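Local coordinates for dinoflagellate luciferase (PDB 1VPR), which catalyses the oxygen-dependent oxidation of an open-chain tetrapyrrole luciferin with emission of blue light, here in the form of its third luciferase domain, at residues 141-146 / 265-270; 94-99 / 278-283. All coordinates share one frame; numbering follows the deposited sequence.

Contact 1 (141-146 / 265-270); sequences GPLPWP and WEMESG
Trp265 turns the nitrogen edge of its indole to the loop 141-146 and gives its one N-H to the backbone: NE1 to Pro144 O is 3.0 Å. The oxygen lies almost in the indole plane, and the N-H in turn arrives in the plane of the carbonyl, with a C=O...N angle of 157°. The bond is bent at the hydrogen, where the N-H...O angle is 139°. Next to it the pyrrolidine of Pro144 crosses the indole at about a right angle and sets CD against the benzo ring, 3.6 Å from CZ2 of Trp265. Leu143 takes the pyrrole end. Its CD2 stands over one face of the five-membered ring as a CH-pi contact, 4.1 Å from the centroid and almost on the ring normal, while its CD1 comes to 3.7 Å from CD1 of Trp265. Met267, present as selenomethionine, meets the same CD2 methyl from a different direction, roughly square to the line from the methyl to the ring, its SE 4.0 Å from Leu143 CD2. The chain of Met267 starts off at an angle to the loop, and bends at chi2 and chi3 bring the selenium round to the leucine.

Further out, Phe263 meets the indole nearly perpendicularly, and Tyr237 of strand 237-241 touches both Trp265 and Leu143. Backbone hydrogen bonds tie Trp265 to Leu249 and Leu143 to Ala324. A phenylalanine in place of Trp265 would probably leave Pro144 O without its indole donor and open a gap beside the proline ring. One polar bond, together with the apolar packing, restrains how the buried indole is turned, and joins an irregular proline-rich loop to the end of strand 259-266 in the calycin-type barrel.

Contact 2 (94-99 / 278-283); sequences EKLLKE and RAFPVG
Leu96 on helix 87-100 rests its two methyls against Phe280 and Val282, which lie side by side, two residues apart on strand 271-282. Its CG lies anti to the carbonyl carbon (chi1 -69°) and chi2 is extended at 175°, which carries the fork of the leucine out from the helix toward the strand. CD2 does most of the touching: it sits 3.7 Å from CE1 of Phe280, meeting that ring at its edge and near its plane rather than over a face. CD1 follows at 4.1 Å from the same ring carbon, Phe280 CE1. With Val282 the leucine meets tip to tip, CG2 of the valine lying 4.0 Å from Leu96 CD2 and about as far from CD1, so one valine methyl is shared by both branches.

Phe280 CG stands between the backbone N and the carbonyl carbon (chi1 52°), the crowded position, and this carries the ring out from the strand toward the helix, with CE1 nearest the leucine. Val282 places CG1 anti to its backbone N and turns the other branch, CG2, to Leu96.

Behind these three, Phe287 of strand 285-294 touches Leu96, Phe280 and Val282 alike, and Phe302 of strand 297-307 adds a further aromatic contact to Leu96. Within the helix, Lys95 NZ and Glu99 OE1 form a salt bridge of 2.7 Å, one turn apart and on the more exposed flank. Across the contact itself the chemistry is wholly apolar: within these two segments Leu96 alone carries the helix's contact with strand 271-282, through methyl and ring-edge contacts, a modest interface in which shape rather than polar bonding sets the fit.

In the fold
The two contacts lie toward opposite ends of adjacent strands in the ten-stranded antiparallel sheet of the catalytic domain. Their centres are 31 Å apart and their nearest atoms about 16 Å, so they do not touch. Along the chain the order is 94-99, 141-146, 265-270 and 278-283: contact 2 spans the longer separation and contact 1 falls within it. Strand 259-266 runs into segment 265-270, and strand 271-282 then leads on to 278-283. Contact 1 lays a loop against the sheet, contact 2 a helix, so two separate parts of the chain preceding strand 163-169 pack against this strand pair of the calycin barrel.

Contact 1 (141-146 / 265-270)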
loop_
_atom_site.group_PDB
_atom_site.type_symbol
_atom_site.label_atom_id
_atom_site.label_comp_id
_atom_site.label_asym_id
_atom_site.label_seq_id
_atom_site.Cartn_x
_atom_site.Cartn_y
_atom_site.Cartn_z
ATOM N N GLY A 141 23.301 1.461 4.912
ATOM C CA GLY A 141 23.379 2.752 5.582
ATOM C C GLY A 141 22.033 3.443 5.492
ATOM O O GLY A 141 21.097 2.868 4.930
ATOM N N PRO A 142 21.911 4.690 5.985
ATOM C CA PRO A 142 20.671 5.475 5.977
ATOM C C PRO A 142 20.068 5.600 4.599
ATOM O O PRO A 142 20.771 5.947 3.646
ATOM C CB PRO A 142 21.115 6.843 6.485
ATOM C CG PRO A 142 22.441 6.556 7.201
ATOM C CD PRO A 142 23.059 5.554 6.301
ATOM N N LEU A 143 18.774 5.331 4.468
ATOM C CA LEU A 143 18.162 5.496 3.159
ATOM C C LEU A 143 18.099 6.998 2.905
ATOM O O LEU A 143 17.950 7.790 3.840
ATOM C CB LEU A 143 16.746 4.880 3.131
ATOM C CG LEU A 143 16.627 3.337 3.130
ATOM C CD1 LEU A 143 15.170 2.910 3.355
ATOM C CD2 LEU A 143 17.145 2.770 1.796
ATOM N N PRO A 144 18.262 7.420 1.640
ATOM C CA PRO A 144 18.192 8.844 1.328
ATOM C C PRO A 144 16.737 9.312 1.409
ATOM O O PRO A 144 15.845 8.592 0.974
ATOM C CB PRO A 144 18.706 8.913 -0.125
ATOM C CG PRO A 144 19.647 7.759 -0.220
ATOM C CD PRO A 144 18.858 6.671 0.521
ATOM N N TRP A 145 16.491 10.485 1.991
ATOM C CA TRP A 145 15.137 11.039 2.002
ATOM C C TRP A 145 15.032 11.674 0.608
ATOM O O TRP A 145 16.025 12.204 0.096
ATOM C CB TRP A 145 14.988 12.131 3.060
ATOM C CG TRP A 145 14.904 11.610 4.483
ATOM C CD1 TRP A 145 15.941 11.426 5.354
ATOM C CD2 TRP A 145 13.714 11.217 5.183
ATOM N NE1 TRP A 145 15.470 10.949 6.555
ATOM C CE2 TRP A 145 14.108 10.808 6.475
ATOM C CE3 TRP A 145 12.355 11.170 4.839
ATOM C CZ2 TRP A 145 13.188 10.352 7.436
ATOM C CZ3 TRP A 145 11.431 10.720 5.794
ATOM C CH2 TRP A 145 11.850 10.317 7.076
ATOM N N PRO A 146 13.855 11.607 -0.044
ATOM C CA PRO A 146 13.761 12.215 -1.379
ATOM C C PRO A 146 13.627 13.726 -1.369
ATOM O O PRO A 146 12.714 14.271 -0.749
ATOM C CB PRO A 146 12.538 11.528 -1.986
ATOM C CG PRO A 146 11.654 11.292 -0.780
ATOM C CD PRO A 146 12.654 10.795 0.258
ATOM N N TRP A 265 10.765 2.999 -0.697
ATOM C CA TRP A 265 11.982 2.443 -1.265
ATOM C C TRP A 265 11.737 0.970 -1.507
ATOM O O TRP A 265 11.488 0.229 -0.561
ATOM C CB TRP A 265 13.154 2.572 -0.297
ATOM C CG TRP A 265 13.816 3.910 -0.307
ATOM C CD1 TRP A 265 13.674 4.902 0.614
ATOM C CD2 TRP A 265 14.741 4.401 -1.292
ATOM N NE1 TRP A 265 14.449 5.993 0.269
ATOM C CE2 TRP A 265 15.119 5.708 -0.895
ATOM C CE3 TRP A 265 15.288 3.866 -2.464
ATOM C CZ2 TRP A 265 16.023 6.484 -1.632
ATOM C CZ3 TRP A 265 16.195 4.650 -3.204
ATOM C CH2 TRP A 265 16.547 5.935 -2.778
ATOM N N GLU A 266 11.804 0.554 -2.767
ATOM C CA GLU A 266 11.617 -0.853 -3.136
ATOM C C GLU A 266 13.043 -1.400 -3.081
ATOM O O GLU A 266 13.848 -1.190 -4.004
ATOM C CB GLU A 266 11.039 -0.936 -4.550
ATOM C CG GLU A 266 10.776 -2.343 -5.074
ATOM C CD GLU A 266 10.215 -2.310 -6.487
ATOM O OE1 GLU A 266 10.983 -1.932 -7.404
ATOM O OE2 GLU A 266 9.009 -2.637 -6.671
HETATM N N MSE A 267 13.348 -2.101 -1.988
HETATM C CA MSE A 267 14.684 -2.586 -1.733
HETATM C C MSE A 267 15.326 -3.504 -2.763
HETATM O O MSE A 267 16.529 -3.421 -2.991
HETATM C CB MSE A 267 14.733 -3.233 -0.350
HETATM C CG MSE A 267 14.303 -2.314 0.808
HETATM SE SE MSE A 267 15.270 -0.638 0.805
HETATM C CE MSE A 267 17.069 -1.367 0.682
ATOM N N GLU A 268 14.557 -4.362 -3.411
ATOM C CA GLU A 268 15.171 -5.257 -4.386
ATOM C C GLU A 268 15.602 -4.619 -5.707
ATOM O O GLU A 268 16.376 -5.230 -6.458
ATOM C CB GLU A 268 14.239 -6.432 -4.658
ATOM C CG GLU A 268 14.052 -7.312 -3.451
ATOM C CD GLU A 268 13.282 -6.638 -2.327
ATOM O OE1 GLU A 268 12.209 -6.059 -2.592
ATOM O OE2 GLU A 268 13.746 -6.709 -1.169
ATOM N N SER A 269 15.119 -3.407 -5.991
ATOM C CA SER A 269 15.455 -2.696 -7.231
ATOM C C SER A 269 16.230 -1.401 -6.967
ATOM O O SER A 269 16.849 -0.828 -7.872
ATOM C CB SER A 269 14.178 -2.359 -7.989
ATOM O OG SER A 269 13.451 -1.343 -7.308
ATOM N N GLY A 270 16.201 -0.947 -5.721
ATOM C CA GLY A 270 16.894 0.281 -5.360
ATOM C C GLY A 270 16.148 1.516 -5.823
ATOM O O GLY A 270 16.692 2.634 -5.786
#

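Contact 2 (94-99 / 278-283)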
loop_
_atom_site.group_PDB
_atom_site.type_symbol
_atom_site.label_atom_id
_atom_site.label_comp_id
_atom_site.label_asym_id
_atom_site.label_seq_id
_atom_site.Cartn_x
_atom_site.Cartn_y
_atom_site.Cartn_z
ATOM N N GLU A 94 -13.889 8.690 -15.132
ATOM C CA GLU A 94 -13.267 8.862 -16.441
ATOM C C GLU A 94 -12.805 10.319 -16.600
ATOM O O GLU A 94 -11.697 10.581 -17.066
ATOM C CB GLU A 94 -14.259 8.495 -17.537
ATOM N N LYS A 95 -13.637 11.271 -16.191
ATOM C CA LYS A 95 -13.271 12.679 -16.309
ATOM C C LYS A 95 -12.074 13.010 -15.412
ATOM O O LYS A 95 -11.156 13.728 -15.831
ATOM C CB LYS A 95 -14.483 13.561 -15.975
ATOM C CG LYS A 95 -14.223 15.071 -16.034
ATOM C CD LYS A 95 -15.549 15.850 -15.999
ATOM C CE LYS A 95 -15.312 17.332 -15.720
ATOM N NZ LYS A 95 -14.193 17.859 -16.567
ATOM N N LEU A 96 -12.065 12.480 -14.186
ATOM C CA LEU A 96 -10.943 12.722 -13.274
ATOM C C LEU A 96 -9.638 12.138 -13.842
ATOM O O LEU A 96 -8.560 12.724 -13.695
ATOM C CB LEU A 96 -11.215 12.080 -11.910
ATOM C CG LEU A 96 -12.315 12.675 -11.031
ATOM C CD1 LEU A 96 -12.503 11.807 -9.780
ATOM C CD2 LEU A 96 -11.935 14.103 -10.636
ATOM N N LEU A 97 -9.738 10.974 -14.476
ATOM C CA LEU A 97 -8.570 10.317 -15.059
ATOM C C LEU A 97 -7.918 11.221 -16.104
ATOM O O LEU A 97 -6.693 11.430 -16.101
ATOM C CB LEU A 97 -8.993 9.009 -15.726
ATOM C CG LEU A 97 -8.557 7.709 -15.070
ATOM C CD1 LEU A 97 -9.038 6.532 -15.917
ATOM C CD2 LEU A 97 -7.028 7.696 -14.946
ATOM N N LYS A 98 -8.755 11.750 -16.995
ATOM C CA LYS A 98 -8.318 12.642 -18.057
ATOM C C LYS A 98 -7.770 13.930 -17.453
ATOM O O LYS A 98 -6.784 14.467 -17.924
ATOM C CB LYS A 98 -9.481 12.940 -18.984
ATOM N N GLU A 99 -8.409 14.426 -16.404
ATOM C CA GLU A 99 -7.929 15.647 -15.764
ATOM C C GLU A 99 -6.589 15.389 -15.080
ATOM O O GLU A 99 -5.761 16.287 -14.971
ATOM C CB GLU A 99 -8.944 16.146 -14.733
ATOM C CG GLU A 99 -10.206 16.696 -15.351
ATOM C CD GLU A 99 -11.219 17.143 -14.321
ATOM O OE1 GLU A 99 -12.305 17.615 -14.723
ATOM O OE2 GLU A 99 -10.942 17.028 -13.110
ATOM N N ARG A 278 -4.692 12.316 -2.263
ATOM C CA ARG A 278 -5.451 13.516 -1.939
ATOM C C ARG A 278 -6.936 13.214 -2.011
ATOM O O ARG A 278 -7.388 12.442 -2.874
ATOM C CB ARG A 278 -5.105 14.684 -2.887
ATOM C CG ARG A 278 -5.552 14.549 -4.327
ATOM C CD ARG A 278 -5.317 15.860 -5.102
ATOM N NE ARG A 278 -3.888 16.115 -5.334
ATOM C CZ ARG A 278 -3.411 17.181 -5.979
ATOM N NH1 ARG A 278 -2.107 17.313 -6.147
ATOM N NH2 ARG A 278 -4.235 18.122 -6.448
ATOM N N ALA A 279 -7.690 13.806 -1.089
ATOM C CA ALA A 279 -9.140 13.631 -1.041
ATOM C C ALA A 279 -9.787 14.940 -1.483
ATOM O O ALA A 279 -9.356 16.008 -1.067
ATOM C CB ALA A 279 -9.589 13.295 0.381
ATOM N N PHE A 280 -10.828 14.858 -2.304
ATOM C CA PHE A 280 -11.514 16.064 -2.784
ATOM C C PHE A 280 -12.931 15.691 -3.221
ATOM O O PHE A 280 -13.209 14.540 -3.556
ATOM C CB PHE A 280 -10.729 16.691 -3.952
ATOM C CG PHE A 280 -10.411 15.720 -5.043
ATOM C CD1 PHE A 280 -11.326 15.480 -6.071
ATOM C CD2 PHE A 280 -9.227 14.982 -5.013
ATOM C CE1 PHE A 280 -11.070 14.517 -7.049
ATOM C CE2 PHE A 280 -8.961 14.022 -5.981
ATOM C CZ PHE A 280 -9.888 13.787 -7.006
ATOM N N PRO A 281 -13.850 16.661 -3.222
ATOM C CA PRO A 281 -15.225 16.368 -3.621
ATOM C C PRO A 281 -15.483 16.456 -5.124
ATOM O O PRO A 281 -14.788 17.186 -5.848
ATOM C CB PRO A 281 -16.020 17.409 -2.837
ATOM C CG PRO A 281 -15.121 18.619 -2.958
ATOM C CD PRO A 281 -13.728 18.038 -2.701
ATOM N N VAL A 282 -16.445 15.662 -5.587
ATOM C CA VAL A 282 -16.888 15.674 -6.984
ATOM C C VAL A 282 -18.387 15.384 -6.873
ATOM O O VAL A 282 -18.798 14.336 -6.361
ATOM C CB VAL A 282 -16.245 14.573 -7.852
ATOM C CG1 VAL A 282 -16.695 14.761 -9.308
ATOM C CG2 VAL A 282 -14.716 14.622 -7.742
ATOM N N GLY A 283 -19.214 16.312 -7.334
ATOM C CA GLY A 283 -20.641 16.086 -7.208
ATOM C C GLY A 283 -20.979 15.885 -5.743
ATOM O O GLY A 283 -20.445 16.595 -4.882
#